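PDB 3CE2: putative peptidase from Chlamydophila abortus, which probably acts as a zinc-dependent oligopeptidase of the peptidase M3B family, degrading a variety of small bioactive peptides. Local coordinates for residues 75-80 with 417-422; 13-16 with 22-25; 248-253 with 526-531; 571-574 with 580-583; 443-448 with 456-461. All coordinates share one frame; numbering follows the deposited sequence.

The five contacts are spread through a largely helical chain. Interaction 2 comes first along the sequence and closes a short N-terminal loop before any of the others begins. Interactions 1 and 3 then alternate along the chain, their centres about 34 Å apart, so that early helices are tied to parts far later in sequence. Interaction 5, a tight helical turnaround, lies within the loop closed by interaction 3 and shares helix 451-487 with the surroundings of that contact. Interaction 4 follows last. Interactions 1 and 4 are the only pair of the five in direct touch: Asp421 O lies 2.7 Å from Gly571 N, a probable hydrogen bond linking the loop after helix 394-416 to the loop before helix 575-581.

Interaction 1. Residues 75-80 with 417-422; sequences TLFSIE and QPFHDA
An aromatic contact joins Phe77 and Glu80 of helix 66-96 to Phe419 and His420, in the loop that follows helix 394-416, the helix carrying the HExxH zinc motif. Phe77 and Glu80 lie one turn apart on the helix and both point toward the loop. The central feature is a CH-pi contact: His420 CB sits over one face of the Phe77 ring, 3.8 Å from its centroid and 19° off the normal. His420 CG lies between the backbone N and the carbonyl carbon, which swings the imidazole past the phenyl ring, and the two planes stay nearly parallel (6°) yet barely overlap, their centroids 5.3 Å apart. Phe419 lies against the helix beside this pair. Its CD2 comes 4.0 Å from Phe77 CB, and its CE2 lies 3.6 Å from the backbone O of Phe77. Farther out on the same ring, CZ meets the extended Glu80 chain, whose CG lies at the ring edge in plane and whose carboxylate plane is turned 74° from the ring. The loop itself is held in a turn by Asp421 N bonding Pro418 O. His420 NE2 is hydrogen-bonded to Pro147 O, which fixes the imidazole's outer end. Tyr151 of helix 149-156 meets Phe77 edge-to-face, Phe117 of helix 101-120 touches Glu80, and Phe419 also packs on Arg81 and Asn84, farther along helix 66-96.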
# COMPACT_ATOMS: atom_id res chain seq x y z
N THR A 75 -29.43 -4.24 6.49
CA THR A 75 -30.02 -3.92 5.22
C THR A 75 -29.01 -3.21 4.36
O THR A 75 -28.99 -3.40 3.15
CB THR A 75 -31.23 -3.01 5.41
OG1 THR A 75 -32.30 -3.79 5.95
CG2 THR A 75 -31.64 -2.40 4.10
N LEU A 76 -28.17 -2.41 4.98
CA LEU A 76 -27.21 -1.71 4.19
C LEU A 76 -26.06 -2.63 3.79
O LEU A 76 -25.58 -2.56 2.65
CB LEU A 76 -26.80 -0.38 4.82
CG LEU A 76 -25.70 -0.21 5.84
CD1 LEU A 76 -24.37 -0.22 5.12
CD2 LEU A 76 -25.91 1.12 6.52
N PHE A 77 -25.66 -3.54 4.67
CA PHE A 77 -24.64 -4.53 4.30
C PHE A 77 -25.12 -5.42 3.17
O PHE A 77 -24.32 -5.93 2.38
CB PHE A 77 -24.21 -5.39 5.49
CG PHE A 77 -23.45 -4.63 6.54
CD1 PHE A 77 -22.69 -3.51 6.18
CD2 PHE A 77 -23.48 -5.02 7.87
CE1 PHE A 77 -21.96 -2.78 7.15
CE2 PHE A 77 -22.77 -4.30 8.84
CZ PHE A 77 -22.00 -3.19 8.48
N SER A 78 -26.42 -5.62 3.08
CA SER A 78 -26.98 -6.54 2.12
C SER A 78 -26.92 -5.91 0.73
O SER A 78 -26.53 -6.56 -0.24
CB SER A 78 -28.43 -6.83 2.48
OG SER A 78 -28.84 -8.05 1.92
N ILE A 79 -27.34 -4.65 0.65
CA ILE A 79 -27.30 -3.86 -0.57
C ILE A 79 -25.86 -3.70 -1.03
O ILE A 79 -25.51 -4.06 -2.17
CB ILE A 79 -27.93 -2.46 -0.33
CG1 ILE A 79 -29.46 -2.57 -0.26
CG2 ILE A 79 -27.53 -1.48 -1.42
CD1 ILE A 79 -30.12 -1.37 0.34
N GLU A 80 -25.04 -3.19 -0.12
CA GLU A 80 -23.63 -2.95 -0.38
C GLU A 80 -23.00 -4.19 -0.97
O GLU A 80 -22.17 -4.12 -1.88
CB GLU A 80 -22.92 -2.56 0.91
CG GLU A 80 -21.43 -2.39 0.78
CD GLU A 80 -20.75 -2.06 2.11
OE1 GLU A 80 -21.44 -1.57 3.05
OE2 GLU A 80 -19.52 -2.28 2.22
N GLN A 417 -14.61 -14.83 7.52
CA GLN A 417 -15.21 -13.67 8.19
C GLN A 417 -16.58 -13.31 7.66
O GLN A 417 -16.91 -13.60 6.51
CB GLN A 417 -14.30 -12.44 8.07
CG GLN A 417 -12.93 -12.67 8.57
CD GLN A 417 -12.90 -12.77 10.08
OE1 GLN A 417 -13.70 -12.14 10.77
NE2 GLN A 417 -11.95 -13.53 10.59
N PRO A 418 -17.38 -12.65 8.49
CA PRO A 418 -18.60 -12.21 7.85
C PRO A 418 -18.28 -11.00 6.95
O PRO A 418 -17.16 -10.46 6.98
CB PRO A 418 -19.51 -11.85 9.03
CG PRO A 418 -18.57 -11.47 10.12
CD PRO A 418 -17.28 -12.22 9.89
N PHE A 419 -19.27 -10.59 6.16
CA PHE A 419 -19.06 -9.62 5.09
C PHE A 419 -18.46 -8.35 5.63
O PHE A 419 -17.51 -7.82 5.08
CB PHE A 419 -20.38 -9.31 4.38
CG PHE A 419 -20.33 -8.11 3.51
CD1 PHE A 419 -19.74 -8.17 2.25
CD2 PHE A 419 -20.86 -6.91 3.94
CE1 PHE A 419 -19.69 -7.04 1.43
CE2 PHE A 419 -20.81 -5.77 3.12
CZ PHE A 419 -20.22 -5.84 1.87
N HIS A 420 -18.99 -7.87 6.73
CA HIS A 420 -18.57 -6.56 7.21
C HIS A 420 -17.20 -6.59 7.92
O HIS A 420 -16.70 -5.55 8.32
CB HIS A 420 -19.64 -5.99 8.14
CG HIS A 420 -19.87 -6.82 9.36
ND1 HIS A 420 -20.61 -7.98 9.36
CD2 HIS A 420 -19.42 -6.67 10.63
CE1 HIS A 420 -20.62 -8.50 10.57
NE2 HIS A 420 -19.91 -7.72 11.36
N ASP A 421 -16.62 -7.77 8.10
CA ASP A 421 -15.37 -7.87 8.84
C ASP A 421 -14.29 -8.39 7.93
O ASP A 421 -13.14 -8.48 8.33
CB ASP A 421 -15.51 -8.83 10.03
CG ASP A 421 -15.98 -8.15 11.31
OD1 ASP A 421 -16.35 -6.95 11.29
OD2 ASP A 421 -15.97 -8.82 12.36
N ALA A 422 -14.65 -8.72 6.71
CA ALA A 422 -13.74 -9.46 5.82
C ALA A 422 -12.61 -8.67 5.17
O ALA A 422 -11.57 -9.22 4.83
CB ALA A 422 -14.53 -10.17 4.76

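Interaction 2. Residues 13-16 with 22-25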
# COMPACT_ATOMS: atom_id res chain seq x y z
N ARG A 13 -3.18 -9.73 -30.20
CA ARG A 13 -4.53 -10.20 -30.54
C ARG A 13 -5.63 -9.42 -29.84
O ARG A 13 -5.43 -8.84 -28.78
CB ARG A 13 -4.67 -11.69 -30.24
CG ARG A 13 -4.63 -12.57 -31.48
CD ARG A 13 -3.61 -13.70 -31.32
NE ARG A 13 -3.23 -13.90 -29.92
CZ ARG A 13 -3.50 -14.98 -29.20
NH1 ARG A 13 -4.16 -15.99 -29.76
NH2 ARG A 13 -3.11 -15.05 -27.93
N PRO A 14 -6.82 -9.37 -30.44
CA PRO A 14 -7.90 -8.74 -29.70
C PRO A 14 -8.52 -9.70 -28.69
O PRO A 14 -8.39 -10.92 -28.83
CB PRO A 14 -8.92 -8.36 -30.79
CG PRO A 14 -8.42 -9.02 -32.10
CD PRO A 14 -7.21 -9.85 -31.78
N ARG A 15 -9.20 -9.14 -27.69
CA ARG A 15 -9.79 -9.97 -26.66
C ARG A 15 -10.52 -11.18 -27.25
O ARG A 15 -10.33 -12.30 -26.80
CB ARG A 15 -10.76 -9.17 -25.78
CG ARG A 15 -11.38 -10.00 -24.67
CD ARG A 15 -10.31 -10.41 -23.67
NE ARG A 15 -10.82 -11.15 -22.51
CZ ARG A 15 -10.09 -11.46 -21.43
NH1 ARG A 15 -8.83 -11.06 -21.32
NH2 ARG A 15 -10.64 -12.16 -20.44
N SER A 16 -11.33 -10.95 -28.27
CA SER A 16 -12.28 -11.96 -28.72
C SER A 16 -11.62 -13.18 -29.37
O SER A 16 -12.27 -14.20 -29.56
CB SER A 16 -13.34 -11.34 -29.64
OG SER A 16 -12.75 -10.98 -30.88
N ASP A 22 -7.03 -19.16 -21.13
CA ASP A 22 -6.02 -18.20 -20.78
C ASP A 22 -6.63 -17.08 -19.94
O ASP A 22 -5.93 -16.19 -19.46
CB ASP A 22 -5.37 -17.67 -22.04
CG ASP A 22 -4.44 -18.69 -22.68
OD1 ASP A 22 -4.17 -19.73 -22.02
OD2 ASP A 22 -3.98 -18.45 -23.82
N CYS A 23 -7.94 -17.15 -19.75
CA CYS A 23 -8.67 -16.08 -19.12
C CYS A 23 -9.27 -16.50 -17.81
O CYS A 23 -9.49 -17.67 -17.56
CB CYS A 23 -9.78 -15.60 -20.06
SG CYS A 23 -9.15 -15.33 -21.69
N TRP A 24 -9.56 -15.51 -16.98
CA TRP A 24 -10.24 -15.78 -15.78
C TRP A 24 -11.67 -16.14 -16.14
O TRP A 24 -12.15 -15.80 -17.23
CB TRP A 24 -10.18 -14.61 -14.80
CG TRP A 24 -10.53 -13.28 -15.35
CD1 TRP A 24 -11.40 -12.99 -16.36
CD2 TRP A 24 -10.03 -12.02 -14.88
NE1 TRP A 24 -11.46 -11.64 -16.57
CE2 TRP A 24 -10.63 -11.02 -15.67
CE3 TRP A 24 -9.14 -11.65 -13.87
CZ2 TRP A 24 -10.36 -9.66 -15.49
CZ3 TRP A 24 -8.87 -10.30 -13.68
CH2 TRP A 24 -9.48 -9.32 -14.48
N ASP A 25 -12.32 -16.86 -15.22
CA ASP A 25 -13.70 -17.30 -15.34
C ASP A 25 -14.55 -16.54 -14.35
O ASP A 25 -14.57 -16.83 -13.15
CB ASP A 25 -13.80 -18.81 -15.09
CG ASP A 25 -15.26 -19.29 -15.02
OD1 ASP A 25 -16.19 -18.56 -15.40
OD2 ASP A 25 -15.47 -20.43 -14.57
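Arg15 and Cys23 mark the closest approach of two backbones that stay well apart, their CA atoms separated by 9.8 Å; the long arginine side chain spans the gap. Both segments belong to the irregular N-terminal loop that precedes helix 33-42. Arg15 begins a short 3-10 turn, whereas Cys23 and Trp24 are in extended conformation, with psi of 158° in both. This is therefore a side-chain contact within a folded-back terminal arm, not a pairing of strands. The first torsion of Arg15 sets CG opposite the backbone N (chi1 -179°), and a bend at chi2 then turns the chain toward the second segment. There the guanidinium meets the cysteine along one of its faces, and Arg15 NH2 is 3.6 Å from Cys23 CB. Arg15 NH2 is also 4.0 Å from Trp24 NE1, approaching the indole obliquely, and the polar ends of both side chains are engaged by other groups: Trp24 NE1 bonds Gln96 OE1 on helix 66-96. Asp363, on strand 362-363, holds the arrangement from outside. One carboxylate oxygen, OD2, forms a salt bridge with Arg15 NH1 while OD1 accepts from the backbone N of Trp24, so a single acidic group positions members of both segments, and Asn367 OD1 adds a second partner for NH1. The arm is thus fastened to the small mixed sheet and to helix 66-96. At the centre of the contact, Cys23 SG rests 3.7 Å above the plane of the Arg15 guanidinium, displaced toward its rim.

Interaction 3. Residues 248-253 with 526-531; sequences NGKIQA and IPHFYY
Lys250 and Ile251 of helix 240-260 pack against His528 and Tyr531 in a mostly buried helix-to-loop contact, made where the chain between helices 494-509 and 536-553 passes through a 3-10 turn. Two separate touches make it up. Lys250 contributes the base of its side chain: CB is 4.1 Å from His528 ND1 and meets the imidazole obliquely. Beyond CB the lysine bends at chi2, and NZ ends 6.6 Å from His528 ND1, so the pair is joined by the aliphatic root and not by the ammonium group. Ile251 works instead through the end of its longer branch. With CG1 opposite the carbonyl carbon (chi1 -56°), its CD1 extends to 4.0 Å from Tyr531 CD1, an apolar touch in which the side chains run at a slant to each other. The aromatic residues owe their placement to the turn, where Tyr530 N bonds Pro527 O and Tyr531 N bonds His528 O. The carbonyl oxygens of Ile526 and Pro527 also lie in plane at the edge of the Tyr531 ring. His528 stacks on Phe185 of helix 180-192, and Ile251 packs on Ile482, His483 and Ala486 of helix 451-487. Such helix-to-loop packing joins distant parts of this largely helical M3-family fold; the side chain of Ile251 is about 9 Å from that of His484, a ligand of a zinc ion distinct from the one at the HExxH motif.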
# COMPACT_ATOMS: atom_id res chain seq x y z
N ASN A 248 4.58 23.98 3.86
CA ASN A 248 4.08 24.69 5.04
C ASN A 248 2.58 24.76 5.02
O ASN A 248 1.95 24.53 6.03
CB ASN A 248 4.62 26.11 5.10
CG ASN A 248 4.28 26.81 6.43
OD1 ASN A 248 4.85 26.50 7.49
ND2 ASN A 248 3.38 27.77 6.37
N GLY A 249 2.01 25.09 3.87
CA GLY A 249 0.55 25.17 3.74
C GLY A 249 -0.16 23.86 4.06
O GLY A 249 -1.09 23.84 4.84
N LYS A 250 0.27 22.77 3.42
CA LYS A 250 -0.26 21.44 3.71
C LYS A 250 -0.14 21.13 5.21
O LYS A 250 -1.13 20.82 5.88
CB LYS A 250 0.50 20.39 2.89
CG LYS A 250 -0.07 18.97 2.98
CD LYS A 250 -1.35 18.83 2.17
CE LYS A 250 -2.15 17.58 2.58
NZ LYS A 250 -3.61 17.82 2.37
N ILE A 251 1.07 21.23 5.74
CA ILE A 251 1.23 20.90 7.13
C ILE A 251 0.33 21.75 8.03
O ILE A 251 -0.22 21.24 9.01
CB ILE A 251 2.66 21.06 7.60
CG1 ILE A 251 3.62 20.22 6.75
CG2 ILE A 251 2.76 20.77 9.09
CD1 ILE A 251 3.24 18.77 6.48
N GLN A 252 0.18 23.04 7.72
CA GLN A 252 -0.69 23.89 8.51
C GLN A 252 -2.14 23.44 8.33
O GLN A 252 -2.97 23.59 9.22
CB GLN A 252 -0.57 25.37 8.12
CG GLN A 252 0.61 26.13 8.76
CD GLN A 252 0.65 26.04 10.31
OE1 GLN A 252 -0.37 26.19 11.02
NE2 GLN A 252 1.85 25.81 10.83
N ALA A 253 -2.45 22.87 7.18
CA ALA A 253 -3.77 22.30 6.98
C ALA A 253 -4.01 21.18 8.01
O ALA A 253 -5.04 21.17 8.69
CB ALA A 253 -3.92 21.78 5.58
N ILE A 526 9.15 15.10 -2.92
CA ILE A 526 8.24 14.09 -2.40
C ILE A 526 6.80 14.55 -2.33
O ILE A 526 6.48 15.36 -1.47
CB ILE A 526 8.59 13.74 -0.99
CG1 ILE A 526 10.03 13.25 -0.90
CG2 ILE A 526 7.63 12.69 -0.47
CD1 ILE A 526 10.49 13.23 0.52
N PRO A 527 5.93 13.97 -3.17
CA PRO A 527 4.54 14.41 -3.41
C PRO A 527 3.66 14.53 -2.16
O PRO A 527 3.76 13.70 -1.26
CB PRO A 527 4.01 13.34 -4.36
CG PRO A 527 5.25 12.80 -5.03
CD PRO A 527 6.27 12.78 -3.95
N HIS A 528 2.81 15.57 -2.13
CA HIS A 528 2.08 15.96 -0.91
C HIS A 528 1.09 14.91 -0.43
O HIS A 528 0.63 14.97 0.74
CB HIS A 528 1.31 17.26 -1.08
CG HIS A 528 2.18 18.47 -1.13
ND1 HIS A 528 1.68 19.75 -0.98
CD2 HIS A 528 3.51 18.61 -1.32
CE1 HIS A 528 2.66 20.62 -1.09
NE2 HIS A 528 3.79 19.96 -1.30
N PHE A 529 0.76 13.97 -1.34
CA PHE A 529 -0.10 12.83 -1.00
C PHE A 529 0.64 11.78 -0.16
O PHE A 529 -0.00 10.95 0.50
CB PHE A 529 -0.84 12.22 -2.20
CG PHE A 529 0.05 11.54 -3.22
CD1 PHE A 529 0.31 12.15 -4.46
CD2 PHE A 529 0.57 10.27 -2.97
CE1 PHE A 529 1.11 11.51 -5.44
CE2 PHE A 529 1.37 9.62 -3.94
CZ PHE A 529 1.64 10.24 -5.18
N TYR A 530 1.98 11.88 -0.15
CA TYR A 530 2.82 11.22 0.87
C TYR A 530 2.73 11.92 2.19
O TYR A 530 3.46 11.61 3.11
CB TYR A 530 4.27 11.09 0.44
CG TYR A 530 4.37 10.11 -0.66
CD1 TYR A 530 4.04 8.79 -0.44
CD2 TYR A 530 4.70 10.51 -1.94
CE1 TYR A 530 4.07 7.89 -1.45
CE2 TYR A 530 4.73 9.62 -2.96
CZ TYR A 530 4.41 8.31 -2.71
OH TYR A 530 4.44 7.40 -3.75
N TYR A 531 1.79 12.84 2.31
CA TYR A 531 1.56 13.41 3.61
C TYR A 531 0.23 12.98 4.31
O TYR A 531 -0.70 12.41 3.71
CB TYR A 531 1.83 14.93 3.59
CG TYR A 531 3.29 15.21 3.27
CD1 TYR A 531 4.16 15.60 4.26
CD2 TYR A 531 3.79 15.04 2.00
CE1 TYR A 531 5.51 15.85 4.00
CE2 TYR A 531 5.15 15.29 1.72
CZ TYR A 531 6.00 15.70 2.74
OH TYR A 531 7.34 15.97 2.54

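Interaction 4. Residues 571-574 with 580-583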
# COMPACT_ATOMS: atom_id res chain seq x y z
N GLY A 571 -10.53 -8.03 8.55
CA GLY A 571 -10.49 -6.80 9.34
C GLY A 571 -11.34 -6.91 10.59
O GLY A 571 -12.05 -5.97 10.93
N SER A 572 -11.26 -8.04 11.30
CA SER A 572 -12.13 -8.28 12.46
C SER A 572 -11.75 -7.54 13.74
O SER A 572 -12.48 -7.54 14.72
CB SER A 572 -12.22 -9.78 12.76
OG SER A 572 -10.95 -10.38 12.74
N ASP A 573 -10.61 -6.87 13.73
CA ASP A 573 -10.22 -6.12 14.89
C ASP A 573 -9.27 -5.04 14.39
O ASP A 573 -8.93 -5.00 13.21
CB ASP A 573 -9.50 -7.06 15.85
CG ASP A 573 -9.59 -6.62 17.30
OD1 ASP A 573 -9.97 -5.46 17.61
OD2 ASP A 573 -9.25 -7.45 18.16
N PHE A 574 -8.84 -4.15 15.29
CA PHE A 574 -7.78 -3.20 14.98
C PHE A 574 -6.55 -3.93 14.51
O PHE A 574 -6.22 -5.00 15.02
CB PHE A 574 -7.48 -2.33 16.20
CG PHE A 574 -8.63 -1.46 16.59
CD1 PHE A 574 -9.09 -0.45 15.73
CD2 PHE A 574 -9.31 -1.67 17.79
CE1 PHE A 574 -10.17 0.34 16.07
CE2 PHE A 574 -10.40 -0.87 18.13
CZ PHE A 574 -10.83 0.13 17.28
N LYS A 580 -1.24 -8.93 17.12
CA LYS A 580 -0.94 -9.53 18.42
C LYS A 580 -1.46 -10.95 18.50
O LYS A 580 -0.71 -11.87 18.83
CB LYS A 580 -1.49 -8.71 19.58
CG LYS A 580 -0.44 -7.96 20.36
CD LYS A 580 -0.70 -8.00 21.86
CE LYS A 580 -1.58 -6.84 22.28
NZ LYS A 580 -1.45 -6.60 23.75
N LYS A 581 -2.74 -11.13 18.19
CA LYS A 581 -3.33 -12.45 18.17
C LYS A 581 -2.44 -13.42 17.41
O LYS A 581 -2.41 -14.59 17.73
CB LYS A 581 -4.71 -12.43 17.51
CG LYS A 581 -5.76 -11.73 18.32
CD LYS A 581 -7.16 -12.01 17.74
CE LYS A 581 -8.26 -11.22 18.50
NZ LYS A 581 -8.48 -9.85 17.94
N SER A 582 -1.71 -12.91 16.42
CA SER A 582 -0.87 -13.75 15.55
C SER A 582 0.60 -13.83 15.97
O SER A 582 1.44 -14.31 15.21
CB SER A 582 -0.93 -13.24 14.12
OG SER A 582 -2.25 -13.30 13.62
N GLY A 583 0.91 -13.35 17.18
CA GLY A 583 2.27 -13.44 17.74
C GLY A 583 3.21 -12.29 17.44
O GLY A 583 4.38 -12.34 17.80
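Asp573 and Lys581 form a salt bridge at the protein surface, spanning the short helix 575-581 from just before its start to its last turn. Asp573 OD2 is modelled 2.5 Å from Lys581 NZ, a short separation to which little weight can be given at this resolution. The two side chains cross at about a right angle. Lysine reaches the carboxylate by running straight through chi2 and chi3 and then turning at chi4 (87°). The other carboxylate oxygen turns to the backbone of the next residue: Asp573 OD1 accepts from Phe574 N at 2.9 Å. That bond is bent (139°) and comes in on the anti side, 34° out of the carboxylate plane. Phe574 itself is the N-cap residue, and its ring meets Phe150 edge-to-face. At the opposite end the helix closes in a Schellman motif, with Gly583 at the C-prime position and its N bonded 2.7 Å from Lys580 O. With one oxygen taken by a backbone N-H and the other by an ammonium group, Asp573 is held by two partners, and its negative charge near the helix's N-terminal end would probably suit the helix dipole too.

Interaction 5. Residues 443-448 with 456-461; sequences SMLKES and TILTRC
Leu445 and Ile457 lie at the heart of an antiparallel helical hairpin, in which the end of helix 431-447 packs against the beginning of helix 451-487. The short segments run at 160° to each other, with axes 10.2 Å apart at closest approach. On the tight side, Leu445 is wedged between two residues of the second helix. Its CD2 meets Ile457 CG2 at 3.7 Å, the two side chains sliding past each other in opposite directions. Leu458 crosses Leu445 at about a right angle and approaches the CD1 methyl of Leu445. Met444 makes a sparser touch, since its CB is 4.1 Å from Ile457 CD1 and its chain continues toward Leu394 and Tyr328. All four of these side chains are buried. The outer side is different in character: Lys446 and Glu447 are exposed and make no contact with segment 456-461, and beyond them Ser448 OG bonds Glu453 OE2 in the first turn of helix 451-487, across the connection. Helix 590-607 covers the leucines, with Glu605 touching Leu445 while Lys602 and Leu606 touch Leu458. Between the two leucines, Leu445 CD1 lies 3.7 Å from Leu458 CD2.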
# COMPACT_ATOMS: atom_id res chain seq x y z
N SER A 443 13.92 -18.65 -1.35
CA SER A 443 13.96 -20.01 -1.87
C SER A 443 14.84 -20.14 -3.09
O SER A 443 15.50 -21.17 -3.26
CB SER A 443 12.56 -20.51 -2.22
OG SER A 443 11.78 -20.66 -1.05
N MET A 444 14.84 -19.12 -3.94
CA MET A 444 15.63 -19.15 -5.18
C MET A 444 17.12 -19.09 -4.88
O MET A 444 17.90 -19.67 -5.62
CB MET A 444 15.23 -18.04 -6.15
CG MET A 444 13.95 -18.31 -6.89
SD MET A 444 13.57 -17.05 -8.11
CE MET A 444 14.67 -17.58 -9.43
N LEU A 445 17.50 -18.39 -3.82
CA LEU A 445 18.90 -18.37 -3.39
C LEU A 445 19.33 -19.74 -2.96
O LEU A 445 20.32 -20.26 -3.45
CB LEU A 445 19.05 -17.49 -2.17
CG LEU A 445 19.12 -16.01 -2.42
CD1 LEU A 445 19.50 -15.35 -1.10
CD2 LEU A 445 20.15 -15.76 -3.52
N LYS A 446 18.61 -20.30 -2.00
CA LYS A 446 18.85 -21.66 -1.55
C LYS A 446 19.02 -22.59 -2.74
O LYS A 446 19.87 -23.46 -2.72
CB LYS A 446 17.71 -22.14 -0.67
CG LYS A 446 17.75 -21.62 0.77
CD LYS A 446 16.52 -22.10 1.57
CE LYS A 446 16.65 -21.84 3.08
NZ LYS A 446 17.14 -20.45 3.41
N GLU A 447 18.21 -22.42 -3.78
CA GLU A 447 18.19 -23.40 -4.85
C GLU A 447 19.23 -23.13 -5.90
O GLU A 447 19.45 -23.95 -6.78
CB GLU A 447 16.83 -23.47 -5.53
CG GLU A 447 15.75 -24.15 -4.69
CD GLU A 447 16.20 -25.49 -4.10
OE1 GLU A 447 16.66 -26.36 -4.88
OE2 GLU A 447 16.09 -25.66 -2.86
N SER A 448 19.86 -21.97 -5.82
CA SER A 448 20.70 -21.49 -6.91
C SER A 448 22.09 -22.10 -6.87
O SER A 448 22.60 -22.47 -5.81
CB SER A 448 20.80 -19.97 -6.85
OG SER A 448 21.68 -19.49 -7.84
N THR A 456 22.62 -11.08 -7.94
CA THR A 456 21.47 -10.43 -8.52
C THR A 456 20.29 -10.50 -7.56
O THR A 456 19.72 -9.47 -7.20
CB THR A 456 21.13 -11.01 -9.90
OG1 THR A 456 22.07 -10.48 -10.85
CG2 THR A 456 19.75 -10.60 -10.37
N ILE A 457 19.94 -11.70 -7.10
CA ILE A 457 18.82 -11.88 -6.19
C ILE A 457 19.02 -11.16 -4.86
O ILE A 457 18.12 -10.47 -4.37
CB ILE A 457 18.60 -13.34 -5.89
CG1 ILE A 457 18.19 -14.07 -7.15
CG2 ILE A 457 17.55 -13.51 -4.81
CD1 ILE A 457 18.39 -15.55 -7.05
N LEU A 458 20.19 -11.31 -4.27
CA LEU A 458 20.43 -10.68 -2.98
C LEU A 458 20.33 -9.18 -3.12
O LEU A 458 19.90 -8.48 -2.20
CB LEU A 458 21.80 -11.07 -2.46
CG LEU A 458 21.83 -12.42 -1.77
CD1 LEU A 458 23.18 -13.07 -1.94
CD2 LEU A 458 21.47 -12.27 -0.29
N THR A 459 20.75 -8.68 -4.27
CA THR A 459 20.82 -7.25 -4.45
C THR A 459 19.41 -6.67 -4.59
O THR A 459 19.11 -5.62 -4.01
CB THR A 459 21.73 -6.90 -5.65
OG1 THR A 459 23.09 -7.10 -5.26
CG2 THR A 459 21.55 -5.46 -6.03
N ARG A 460 18.55 -7.38 -5.31
CA ARG A 460 17.20 -6.91 -5.54
C ARG A 460 16.44 -6.87 -4.22
O ARG A 460 15.69 -5.93 -3.91
CB ARG A 460 16.48 -7.82 -6.54
CG ARG A 460 15.17 -7.23 -7.03
CD ARG A 460 14.66 -7.94 -8.25
NE ARG A 460 14.47 -9.37 -7.99
CZ ARG A 460 15.28 -10.33 -8.44
NH1 ARG A 460 15.01 -11.60 -8.14
NH2 ARG A 460 16.33 -10.04 -9.20
N CYS A 461 16.67 -7.91 -3.44
CA CYS A 461 16.07 -8.08 -2.16
C CYS A 461 16.51 -7.04 -1.12
O CYS A 461 15.69 -6.52 -0.37
CB CYS A 461 16.41 -9.48 -1.67
SG CYS A 461 16.05 -9.72 0.04